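Local structure of putative O-Methyltransferase (Corynebacterium glutamicum, 3DR5) at residues E39-L44 and L201-G206; I63-G68 and C86-S91; E92-A97 and V111-S116; F134-P139 and L161-L166. The protein is a putative O-methyltransferase that probably moves a methyl group from S-adenosyl-L-methionine to an oxygen of an unidentified substrate. One frame throughout, in Å; residues are numbered along the deposited sequence.

Interaction 1. Residues E39-L44 and L201-G206; sequences EMTGQL and LPLGAG
L203 and L44 meet with different first torsions. In L203, CG stands anti to the carbonyl carbon (chi1 -73°); in L44 it stands anti to the backbone N (chi1 172°). The two side chains cross obliquely, with L44 CD2 3.7 Å from L203 CD1. The same L44 methyl meets L201 CD1 at 3.9 Å, and there the chains cross at about a right angle. L44 CD2 is thus touched by both leucines next to P202. The other branch of L203, CD2, lies 3.7 Å from CB of M40, one helical turn back. Beyond CB, M40, a selenomethionine, leads away and packs on helix 4-13 and on R200 of the second subunit. T41 and L203 slide past each other in opposite directions. T41 OG1 comes to 3.4 Å from L203 CB, but its hydrogen-bond partner is D38 OD1. The loop is tightly folded. P202 centres an inverse gamma turn, and a type II' beta turn runs from L203 to G206. The contact is apolar packing of helix 39-51 on the loop of the hairpin formed by antiparallel strands 196-201 and 207-212, in keeping with the Rossmann-like methyltransferase fold.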
loop_
_atom_site.group_PDB
_atom_site.type_symbol
_atom_site.label_atom_id
_atom_site.label_comp_id
_atom_site.label_asym_id
_atom_site.label_seq_id
_atom_site.Cartn_x
_atom_site.Cartn_y
_atom_site.Cartn_z
ATOM N N GLU A 39 11.351 7.167 4.209
ATOM C CA GLU A 39 10.189 7.408 5.049
ATOM C C GLU A 39 8.855 7.015 4.432
ATOM O O GLU A 39 7.973 6.519 5.131
ATOM C CB GLU A 39 10.146 8.878 5.462
ATOM C CG GLU A 39 8.896 9.299 6.236
ATOM C CD GLU A 39 8.732 8.567 7.557
ATOM O OE1 GLU A 39 9.753 8.323 8.231
ATOM O OE2 GLU A 39 7.580 8.247 7.931
HETATM N N MSE A 40 8.719 7.233 3.129
HETATM C CA MSE A 40 7.486 6.918 2.427
HETATM C C MSE A 40 7.254 5.412 2.331
HETATM O O MSE A 40 6.119 4.943 2.459
HETATM C CB MSE A 40 7.488 7.563 1.025
HETATM C CG MSE A 40 7.151 9.066 1.011
HETATM SE SE MSE A 40 7.000 9.791 -0.811
HETATM C CE MSE A 40 7.127 11.663 -0.438
ATOM N N THR A 41 8.330 4.663 2.107
ATOM C CA THR A 41 8.236 3.215 2.028
ATOM C C THR A 41 7.870 2.682 3.427
ATOM O O THR A 41 7.080 1.746 3.547
ATOM C CB THR A 41 9.572 2.605 1.562
ATOM O OG1 THR A 41 9.879 3.103 0.255
ATOM C CG2 THR A 41 9.489 1.073 1.518
ATOM N N GLY A 42 8.439 3.281 4.476
ATOM C CA GLY A 42 8.133 2.863 5.840
ATOM C C GLY A 42 6.658 3.092 6.178
ATOM O O GLY A 42 6.031 2.234 6.809
ATOM N N GLN A 43 6.100 4.234 5.768
ATOM C CA GLN A 43 4.690 4.549 6.021
ATOM C C GLN A 43 3.807 3.473 5.360
ATOM O O GLN A 43 2.829 3.005 5.959
ATOM C CB GLN A 43 4.359 5.962 5.483
ATOM C CG GLN A 43 4.979 7.074 6.330
ATOM C CD GLN A 43 4.789 8.461 5.737
ATOM O OE1 GLN A 43 3.968 8.658 4.839
ATOM N NE2 GLN A 43 5.547 9.432 6.239
ATOM N N LEU A 44 4.153 3.077 4.132
ATOM C CA LEU A 44 3.409 2.018 3.450
ATOM C C LEU A 44 3.543 0.705 4.253
ATOM O O LEU A 44 2.605 -0.100 4.287
ATOM C CB LEU A 44 3.924 1.798 2.022
ATOM C CG LEU A 44 3.313 0.565 1.333
ATOM C CD1 LEU A 44 1.793 0.690 1.313
ATOM C CD2 LEU A 44 3.860 0.427 -0.085
ATOM N N LEU A 201 5.429 -0.703 -7.249
ATOM C CA LEU A 201 5.352 0.712 -6.970
ATOM C C LEU A 201 6.638 1.531 -7.047
ATOM O O LEU A 201 7.720 1.001 -6.869
ATOM C CB LEU A 201 4.700 0.847 -5.587
ATOM C CG LEU A 201 3.498 -0.110 -5.366
ATOM C CD1 LEU A 201 3.084 -0.131 -3.881
ATOM C CD2 LEU A 201 2.323 0.311 -6.254
ATOM N N PRO A 202 6.509 2.848 -7.294
ATOM C CA PRO A 202 7.643 3.772 -7.401
ATOM C C PRO A 202 8.269 4.194 -6.067
ATOM O O PRO A 202 8.426 5.380 -5.806
ATOM C CB PRO A 202 7.044 4.958 -8.151
ATOM C CG PRO A 202 5.658 5.028 -7.586
ATOM C CD PRO A 202 5.230 3.546 -7.550
ATOM N N LEU A 203 8.619 3.225 -5.230
ATOM C CA LEU A 203 9.237 3.510 -3.935
ATOM C C LEU A 203 10.628 2.876 -3.902
ATOM O O LEU A 203 10.813 1.757 -4.374
ATOM C CB LEU A 203 8.363 2.955 -2.800
ATOM C CG LEU A 203 7.072 3.714 -2.499
ATOM C CD1 LEU A 203 6.114 2.783 -1.757
ATOM C CD2 LEU A 203 7.389 4.971 -1.683
ATOM N N GLY A 204 11.596 3.598 -3.343
ATOM C CA GLY A 204 12.961 3.104 -3.311
ATOM C C GLY A 204 13.391 2.861 -4.753
ATOM O O GLY A 204 13.152 3.693 -5.636
ATOM N N ALA A 205 14.032 1.724 -5.009
ATOM C CA ALA A 205 14.465 1.386 -6.366
ATOM C C ALA A 205 13.387 0.553 -7.079
ATOM O O ALA A 205 13.669 -0.127 -8.068
ATOM C CB ALA A 205 15.792 0.609 -6.322
ATOM N N GLY A 206 12.154 0.604 -6.578
ATOM C CA GLY A 206 11.074 -0.158 -7.186
ATOM C C GLY A 206 10.650 -1.300 -6.282
ATOM O O GLY A 206 11.337 -2.308 -6.178
#

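Interaction 2. Residues I63-G68 and C86-S91; sequences ITPAAG and CIDPES
I63 and I87 lie side by side and point the same way, with I63 CG1 4.0 Å from I87 CD1. After them in the chain both segments leave the strands. There P65 and D88 cross at about a right angle, and D88 OD1 rests 3.6 Å from P65 CA. D88 CB also approaches the carbonyl oxygen of T64. A67, in the first turn of helix 67-77, touches C86 SG through CB at 3.7 Å.

A second shell fixes these groups. D88 OD2 accepts from E90 N at 3.0 Å, an Asx turn in which the donor sits above the carboxylate plane. H93 ND1 holds the same oxygen and ties D88 to helix 91-103. T64 OG1 accepts from A66 N at 3.2 Å, an ST turn at the N-cap of helix 67-77. The two isoleucines pack on helix 118-121, and C86 packs on F101 and F113.

The segments belong to the beta-alpha-beta unit 59-63, 67-77, 83-87. In Rossmann-like methyltransferases the loop after the first strand usually lines the cofactor site. The D88 carboxylate divides its work: OD2 is gripped by E90 N and H93 ND1, while OD1 meets P65 by van der Waals contact.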
loop_
_atom_site.group_PDB
_atom_site.type_symbol
_atom_site.label_atom_id
_atom_site.label_comp_id
_atom_site.label_asym_id
_atom_site.label_seq_id
_atom_site.Cartn_x
_atom_site.Cartn_y
_atom_site.Cartn_z
ATOM N N ILE A 63 13.057 -9.478 6.981
ATOM C CA ILE A 63 14.312 -10.090 6.574
ATOM C C ILE A 63 15.172 -8.977 5.996
ATOM O O ILE A 63 15.054 -8.619 4.824
ATOM C CB ILE A 63 14.062 -11.175 5.521
ATOM C CG1 ILE A 63 13.270 -12.323 6.156
ATOM C CG2 ILE A 63 15.376 -11.671 4.961
ATOM C CD1 ILE A 63 12.248 -12.938 5.228
ATOM N N THR A 64 16.075 -8.458 6.818
ATOM C CA THR A 64 16.913 -7.339 6.406
ATOM C C THR A 64 18.003 -7.036 7.432
ATOM O O THR A 64 17.828 -7.302 8.618
ATOM C CB THR A 64 16.032 -6.078 6.259
ATOM O OG1 THR A 64 16.848 -4.915 6.098
ATOM C CG2 THR A 64 15.157 -5.887 7.527
ATOM N N PRO A 65 19.133 -6.467 6.985
ATOM C CA PRO A 65 20.255 -6.109 7.864
ATOM C C PRO A 65 19.853 -4.982 8.813
ATOM O O PRO A 65 20.432 -4.823 9.878
ATOM C CB PRO A 65 21.341 -5.643 6.897
ATOM C CG PRO A 65 21.048 -6.384 5.649
ATOM C CD PRO A 65 19.535 -6.440 5.565
ATOM N N ALA A 66 18.877 -4.182 8.404
ATOM C CA ALA A 66 18.398 -3.068 9.227
ATOM C C ALA A 66 16.976 -3.345 9.704
ATOM O O ALA A 66 16.049 -2.612 9.383
ATOM C CB ALA A 66 18.424 -1.771 8.428
ATOM N N ALA A 67 16.808 -4.404 10.488
ATOM C CA ALA A 67 15.495 -4.794 10.996
ATOM C C ALA A 67 14.916 -3.815 12.004
ATOM O O ALA A 67 13.701 -3.791 12.231
ATOM C CB ALA A 67 15.572 -6.189 11.610
ATOM N N GLY A 68 15.789 -3.014 12.604
ATOM C CA GLY A 68 15.349 -2.055 13.594
ATOM C C GLY A 68 14.502 -0.939 13.010
ATOM O O GLY A 68 13.446 -0.597 13.555
ATOM N N CYS A 86 12.463 -10.937 13.234
ATOM C CA CYS A 86 13.553 -10.365 12.453
ATOM C C CYS A 86 14.564 -11.454 12.138
ATOM O O CYS A 86 14.867 -12.299 12.977
ATOM C CB CYS A 86 14.241 -9.246 13.231
ATOM S SG CYS A 86 13.131 -7.929 13.773
ATOM N N ILE A 87 15.092 -11.426 10.922
ATOM C CA ILE A 87 16.052 -12.435 10.494
ATOM C C ILE A 87 17.295 -11.877 9.808
ATOM O O ILE A 87 17.197 -11.239 8.751
ATOM C CB ILE A 87 15.413 -13.430 9.497
ATOM C CG1 ILE A 87 14.045 -13.890 10.006
ATOM C CG2 ILE A 87 16.353 -14.614 9.270
ATOM C CD1 ILE A 87 13.389 -14.946 9.140
ATOM N N ASP A 88 18.453 -12.103 10.424
ATOM C CA ASP A 88 19.732 -11.703 9.853
ATOM C C ASP A 88 20.834 -12.523 10.544
ATOM O O ASP A 88 20.753 -12.800 11.738
ATOM C CB ASP A 88 20.003 -10.199 10.023
ATOM C CG ASP A 88 21.225 -9.739 9.223
ATOM O OD1 ASP A 88 21.118 -9.611 7.987
ATOM O OD2 ASP A 88 22.295 -9.532 9.829
ATOM N N PRO A 89 21.865 -12.937 9.790
ATOM C CA PRO A 89 22.984 -13.732 10.323
ATOM C C PRO A 89 24.053 -12.985 11.117
ATOM O O PRO A 89 24.861 -13.605 11.811
ATOM C CB PRO A 89 23.576 -14.378 9.072
ATOM C CG PRO A 89 23.353 -13.344 8.015
ATOM C CD PRO A 89 21.965 -12.789 8.324
ATOM N N GLU A 90 24.058 -11.660 11.016
ATOM C CA GLU A 90 25.052 -10.844 11.687
ATOM C C GLU A 90 24.636 -10.510 13.111
ATOM O O GLU A 90 23.541 -10.004 13.338
ATOM C CB GLU A 90 25.287 -9.585 10.842
ATOM C CG GLU A 90 26.616 -9.570 10.072
ATOM C CD GLU A 90 27.058 -10.931 9.547
ATOM O OE1 GLU A 90 26.712 -11.285 8.400
ATOM O OE2 GLU A 90 27.748 -11.653 10.296
ATOM N N SER A 91 25.515 -10.790 14.070
ATOM C CA SER A 91 25.190 -10.559 15.470
ATOM C C SER A 91 25.099 -9.114 15.920
ATOM O O SER A 91 24.320 -8.802 16.824
ATOM C CB SER A 91 26.145 -11.349 16.376
ATOM O OG SER A 91 27.490 -11.071 16.068
#

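Interaction 3. Residues E92-A97 and V111-S116; sequences EHQRQA and VRFLLS
H93 and F113 touch where helix 91-103 lies on strand 111-114. These are the helix and second strand of the beta-alpha-beta unit that begins with strand 83-87. The short helix and strand axes run nearly antiparallel, at 171°, and come within 9.5 Å of each other.

H93 meets the strand with its backbone. Its carbonyl oxygen is 3.9 Å from F113 CE1, in an oblique position. The same oxygen accepts from A97 N within the helix. The imidazole leads away from the strand, and its ND1 is hydrogen-bonded to D88 OD2.

Q94 comes next and makes most of the contact. Its CA sits over one face of the F113 ring as a CH-pi interaction, 3.7 Å from the centroid and 16° off the ring normal. It is offset toward the rim. Q94 CB lies 3.7 Å from F113 CE2. Q94 CG stands anti to the backbone N, which lays it near CD2 and CG of the ring, and the chain runs on extended. The amide plane is turned 47° from the ring plane. The Q94 and L115 side chains cross at about a right angle, with Q94 CD 4.0 Å from L115 CG. L115 is at the centre of an inverse gamma turn.

K98 also packs on F113. One turn of helix after H93, A97 touches the same ring. A97 CB is 3.6 Å from F113 CE1 and approaches it obliquely.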
loop_
_atom_site.group_PDB
_atom_site.type_symbol
_atom_site.label_atom_id
_atom_site.label_comp_id
_atom_site.label_asym_id
_atom_site.label_seq_id
_atom_site.Cartn_x
_atom_site.Cartn_y
_atom_site.Cartn_z
ATOM N N GLU A 92 25.875 -8.231 15.297
ATOM C CA GLU A 92 25.795 -6.825 15.661
ATOM C C GLU A 92 24.462 -6.280 15.121
ATOM O O GLU A 92 23.937 -5.296 15.651
ATOM C CB GLU A 92 26.989 -6.024 15.103
ATOM C CG GLU A 92 27.114 -5.939 13.600
ATOM C CD GLU A 92 28.384 -5.188 13.192
ATOM O OE1 GLU A 92 28.723 -5.174 11.992
ATOM O OE2 GLU A 92 29.037 -4.599 14.080
ATOM N N HIS A 93 23.915 -6.904 14.074
ATOM C CA HIS A 93 22.624 -6.473 13.539
ATOM C C HIS A 93 21.552 -6.871 14.555
ATOM O O HIS A 93 20.558 -6.163 14.720
ATOM C CB HIS A 93 22.368 -7.111 12.165
ATOM C CG HIS A 93 23.221 -6.531 11.081
ATOM N ND1 HIS A 93 23.337 -7.098 9.832
ATOM C CD2 HIS A 93 24.014 -5.434 11.071
ATOM C CE1 HIS A 93 24.168 -6.377 9.101
ATOM N NE2 HIS A 93 24.593 -5.363 9.831
ATOM N N GLN A 94 21.751 -7.997 15.245
ATOM C CA GLN A 94 20.796 -8.441 16.266
ATOM C C GLN A 94 20.860 -7.465 17.445
ATOM O O GLN A 94 19.826 -7.103 18.027
ATOM C CB GLN A 94 21.123 -9.859 16.747
ATOM C CG GLN A 94 20.418 -10.235 18.046
ATOM C CD GLN A 94 20.414 -11.727 18.297
ATOM O OE1 GLN A 94 21.469 -12.364 18.377
ATOM N NE2 GLN A 94 19.219 -12.300 18.420
ATOM N N ARG A 95 22.077 -7.047 17.801
ATOM C CA ARG A 95 22.264 -6.091 18.892
ATOM C C ARG A 95 21.684 -4.748 18.463
ATOM O O ARG A 95 21.020 -4.073 19.246
ATOM C CB ARG A 95 23.748 -5.913 19.226
ATOM C CG ARG A 95 24.245 -6.793 20.356
ATOM C CD ARG A 95 25.461 -6.178 21.040
ATOM N NE ARG A 95 25.154 -5.670 22.377
ATOM C CZ ARG A 95 25.880 -4.758 23.020
ATOM N NH1 ARG A 95 26.963 -4.241 22.452
ATOM N NH2 ARG A 95 25.526 -4.356 24.236
ATOM N N GLN A 96 21.938 -4.371 17.213
ATOM C CA GLN A 96 21.450 -3.105 16.666
ATOM C C GLN A 96 19.924 -3.011 16.708
ATOM O O GLN A 96 19.371 -1.971 17.071
ATOM C CB GLN A 96 21.963 -2.921 15.220
ATOM C CG GLN A 96 23.423 -2.445 15.128
ATOM C CD GLN A 96 24.071 -2.688 13.761
ATOM O OE1 GLN A 96 23.393 -2.731 12.735
ATOM N NE2 GLN A 96 25.399 -2.840 13.750
ATOM N N ALA A 97 19.254 -4.101 16.346
ATOM C CA ALA A 97 17.793 -4.144 16.322
ATOM C C ALA A 97 17.152 -4.172 17.708
ATOM O O ALA A 97 16.303 -3.341 18.017
ATOM C CB ALA A 97 17.320 -5.350 15.503
ATOM N N VAL A 111 8.896 -8.834 19.948
ATOM C CA VAL A 111 9.897 -9.110 18.927
ATOM C C VAL A 111 10.639 -10.429 19.131
ATOM O O VAL A 111 10.778 -10.915 20.251
ATOM C CB VAL A 111 10.939 -7.971 18.855
ATOM C CG1 VAL A 111 12.080 -8.361 17.930
ATOM C CG2 VAL A 111 10.283 -6.683 18.354
ATOM N N ARG A 112 11.119 -10.989 18.029
ATOM C CA ARG A 112 11.854 -12.235 18.047
ATOM C C ARG A 112 12.959 -12.121 16.997
ATOM O O ARG A 112 12.681 -11.836 15.826
ATOM C CB ARG A 112 10.882 -13.372 17.704
ATOM C CG ARG A 112 11.512 -14.706 17.414
ATOM C CD ARG A 112 10.716 -15.402 16.320
ATOM N NE ARG A 112 10.354 -16.768 16.679
ATOM C CZ ARG A 112 9.586 -17.557 15.934
ATOM N NH1 ARG A 112 9.093 -17.125 14.776
ATOM N NH2 ARG A 112 9.317 -18.784 16.350
ATOM N N PHE A 113 14.208 -12.339 17.400
ATOM C CA PHE A 113 15.300 -12.251 16.442
ATOM C C PHE A 113 15.916 -13.619 16.158
ATOM O O PHE A 113 16.312 -14.344 17.073
ATOM C CB PHE A 113 16.389 -11.287 16.929
ATOM C CG PHE A 113 17.201 -10.677 15.806
ATOM C CD1 PHE A 113 17.011 -9.345 15.433
ATOM C CD2 PHE A 113 18.114 -11.445 15.093
ATOM C CE1 PHE A 113 17.714 -8.792 14.356
ATOM C CE2 PHE A 113 18.825 -10.906 14.021
ATOM C CZ PHE A 113 18.625 -9.575 13.649
ATOM N N LEU A 114 15.985 -13.979 14.885
ATOM C CA LEU A 114 16.579 -15.253 14.501
ATOM C C LEU A 114 17.922 -14.978 13.806
ATOM O O LEU A 114 17.964 -14.529 12.653
ATOM C CB LEU A 114 15.643 -16.034 13.556
ATOM C CG LEU A 114 14.178 -16.193 13.991
ATOM C CD1 LEU A 114 13.407 -16.991 12.950
ATOM C CD2 LEU A 114 14.117 -16.889 15.342
ATOM N N LEU A 115 19.011 -15.240 14.530
ATOM C CA LEU A 115 20.373 -15.054 14.026
ATOM C C LEU A 115 20.647 -16.157 13.002
ATOM O O LEU A 115 21.288 -17.168 13.313
ATOM C CB LEU A 115 21.391 -15.193 15.162
ATOM C CG LEU A 115 22.307 -14.046 15.592
ATOM C CD1 LEU A 115 23.593 -14.671 16.155
ATOM C CD2 LEU A 115 22.647 -13.122 14.417
ATOM N N SER A 116 20.189 -15.957 11.772
ATOM C CA SER A 116 20.353 -16.965 10.728
ATOM C C SER A 116 20.332 -16.347 9.341
ATOM O O SER A 116 20.007 -15.163 9.177
ATOM C CB SER A 116 19.211 -17.973 10.780
ATOM O OG SER A 116 18.400 -17.820 11.938
#

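Interaction 4. Residues F134-P139 and L161-L166; sequences FGQVSP and LADALL
L161 pairs with G135 in parallel register, their CA atoms 5.1 Å apart. L161 CA lies 3.8 Å from G135 O. The L161 side chain packs on L145 and I190, which belong to helices 142-152 and 178-190.

A162 carries the hydrogen bond of the contact. Its N donates to G135 O at 3.2 Å, and the donor lies nearly along the C=O axis (174°). The same oxygen accepts from a water at 2.8 Å. That water also donates to A162 O and accepts from V137 N, so it bridges the two segments just beyond the strand pairing. A162 CB is 3.8 Å from F134 CZ, an oblique approach to the ring. It also lies 3.8 Å from CD of Q136. CG of Q136 is anti to the backbone N, and the chain then bends at chi2 (90°), which brings CD back to the A162 methyl.

The contact lies at the C-terminal ends of neighbouring parallel strands 130-135 and 157-161 of the Rossmann-like sheet. In relatives such as catechol O-methyltransferase this region borders the metal and substrate site; no such role is established here.

D163 follows in the type II turn from L161 to A164. Its carboxylate lies near the Q136 amide, the two planes 42° apart, while OD1 accepts from A205 N. A164 packs on L142. L165 packs on L8 of the second subunit. A type I turn from D163 ends at L166, whose N makes a weak bond to D163 O at 3.4 Å.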
loop_
_atom_site.group_PDB
_atom_site.type_symbol
_atom_site.label_atom_id
_atom_site.label_comp_id
_atom_site.label_asym_id
_atom_site.label_seq_id
_atom_site.Cartn_x
_atom_site.Cartn_y
_atom_site.Cartn_z
ATOM N N PHE A 134 8.526 -8.743 4.938
ATOM C CA PHE A 134 9.323 -7.733 4.266
ATOM C C PHE A 134 10.695 -8.346 4.021
ATOM O O PHE A 134 11.324 -8.904 4.934
ATOM C CB PHE A 134 9.497 -6.475 5.128
ATOM C CG PHE A 134 10.486 -5.497 4.557
ATOM C CD1 PHE A 134 10.096 -4.569 3.596
ATOM C CD2 PHE A 134 11.821 -5.533 4.957
ATOM C CE1 PHE A 134 11.034 -3.695 3.027
ATOM C CE2 PHE A 134 12.767 -4.669 4.396
ATOM C CZ PHE A 134 12.371 -3.742 3.432
ATOM N N GLY A 135 11.151 -8.250 2.779
ATOM C CA GLY A 135 12.452 -8.786 2.440
ATOM C C GLY A 135 13.389 -7.776 1.793
ATOM O O GLY A 135 13.014 -7.063 0.859
ATOM N N GLN A 136 14.597 -7.675 2.335
ATOM C CA GLN A 136 15.614 -6.803 1.770
ATOM C C GLN A 136 16.774 -7.759 1.472
ATOM O O GLN A 136 17.613 -8.048 2.331
ATOM C CB GLN A 136 16.074 -5.720 2.761
ATOM C CG GLN A 136 17.177 -4.845 2.184
ATOM C CD GLN A 136 16.653 -3.632 1.440
ATOM O OE1 GLN A 136 16.866 -3.483 0.236
ATOM N NE2 GLN A 136 15.966 -2.753 2.156
ATOM N N VAL A 137 16.823 -8.246 0.241
ATOM C CA VAL A 137 17.845 -9.203 -0.168
ATOM C C VAL A 137 18.495 -8.809 -1.488
ATOM O O VAL A 137 18.111 -7.812 -2.109
ATOM C CB VAL A 137 17.228 -10.620 -0.318
ATOM C CG1 VAL A 137 16.609 -11.062 1.005
ATOM C CG2 VAL A 137 16.149 -10.615 -1.409
ATOM N N SER A 138 19.486 -9.593 -1.908
ATOM C CA SER A 138 20.152 -9.347 -3.178
ATOM C C SER A 138 19.222 -9.886 -4.261
ATOM O O SER A 138 18.462 -10.836 -4.030
ATOM C CB SER A 138 21.487 -10.085 -3.256
ATOM O OG SER A 138 22.406 -9.542 -2.335
ATOM N N PRO A 139 19.265 -9.283 -5.453
ATOM C CA PRO A 139 18.430 -9.699 -6.583
ATOM C C PRO A 139 18.573 -11.181 -6.912
ATOM O O PRO A 139 17.666 -11.786 -7.488
ATOM C CB PRO A 139 18.889 -8.784 -7.735
ATOM C CG PRO A 139 20.143 -8.099 -7.225
ATOM C CD PRO A 139 19.978 -8.028 -5.744
ATOM N N LEU A 161 8.931 -6.794 -1.344
ATOM C CA LEU A 161 10.319 -6.916 -1.799
ATOM C C LEU A 161 10.937 -5.576 -2.182
ATOM O O LEU A 161 10.630 -5.010 -3.232
ATOM C CB LEU A 161 10.391 -7.883 -2.988
ATOM C CG LEU A 161 9.744 -9.258 -2.732
ATOM C CD1 LEU A 161 9.673 -10.061 -4.035
ATOM C CD2 LEU A 161 10.536 -10.012 -1.671
ATOM N N ALA A 162 11.818 -5.078 -1.322
ATOM C CA ALA A 162 12.490 -3.800 -1.551
ATOM C C ALA A 162 13.470 -3.809 -2.724
ATOM O O ALA A 162 14.129 -4.819 -2.983
ATOM C CB ALA A 162 13.223 -3.370 -0.288
ATOM N N ASP A 163 13.551 -2.670 -3.418
ATOM C CA ASP A 163 14.461 -2.463 -4.548
ATOM C C ASP A 163 14.506 -3.599 -5.568
ATOM O O ASP A 163 15.511 -3.778 -6.248
ATOM C CB ASP A 163 15.879 -2.229 -4.034
ATOM C CG ASP A 163 15.942 -1.175 -2.950
ATOM O OD1 ASP A 163 15.220 -0.167 -3.068
ATOM O OD2 ASP A 163 16.721 -1.343 -1.983
ATOM N N ALA A 164 13.419 -4.351 -5.687
ATOM C CA ALA A 164 13.361 -5.493 -6.590
ATOM C C ALA A 164 13.309 -5.202 -8.082
ATOM O O ALA A 164 13.462 -6.115 -8.904
ATOM C CB ALA A 164 12.183 -6.367 -6.211
ATOM N N LEU A 165 13.102 -3.938 -8.430
ATOM C CA LEU A 165 12.986 -3.540 -9.823
ATOM C C LEU A 165 14.222 -2.823 -10.349
ATOM O O LEU A 165 14.301 -2.487 -11.531
ATOM C CB LEU A 165 11.760 -2.642 -9.992
ATOM C CG LEU A 165 10.387 -3.251 -9.688
ATOM C CD1 LEU A 165 9.349 -2.152 -9.508
ATOM C CD2 LEU A 165 9.983 -4.181 -10.820
ATOM N N LEU A 166 15.180 -2.599 -9.460
ATOM C CA LEU A 166 16.419 -1.914 -9.801
ATOM C C LEU A 166 16.204 -0.652 -10.630
ATOM O O LEU A 166 16.779 -0.492 -11.710
ATOM C CB LEU A 166 17.382 -2.878 -10.514
ATOM C CG LEU A 166 17.889 -4.040 -9.642
ATOM C CD1 LEU A 166 18.844 -4.924 -10.430
ATOM C CD2 LEU A 166 18.585 -3.474 -8.416
HETATM O O HOH W 1 14.537 -7.386 -1.465
#

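Overall arrangement
Interactions 1, 2 and 4 are buried; interaction 3 is only partly so and lies farthest from the chain centre. Interactions 2 and 3 are neighbours built on consecutive beta-alpha-beta units. They share strand 83-87, and C86 N bonds R112 O across the sheet. Interactions 2 and 4 are tied by strand pairing of I63 with F134 and Q136. Interaction 4 also meets interaction 1, where G206 O and L165 N pair. Interaction 1 lies on the opposite side of the chain centre from 2 and 3, near the second subunit. Apolar packing makes up most of 1; in 2 the D88 carboxylate joins it. A CH-pi contact marks 3, and 4 alone has a direct backbone hydrogen bond between its segments.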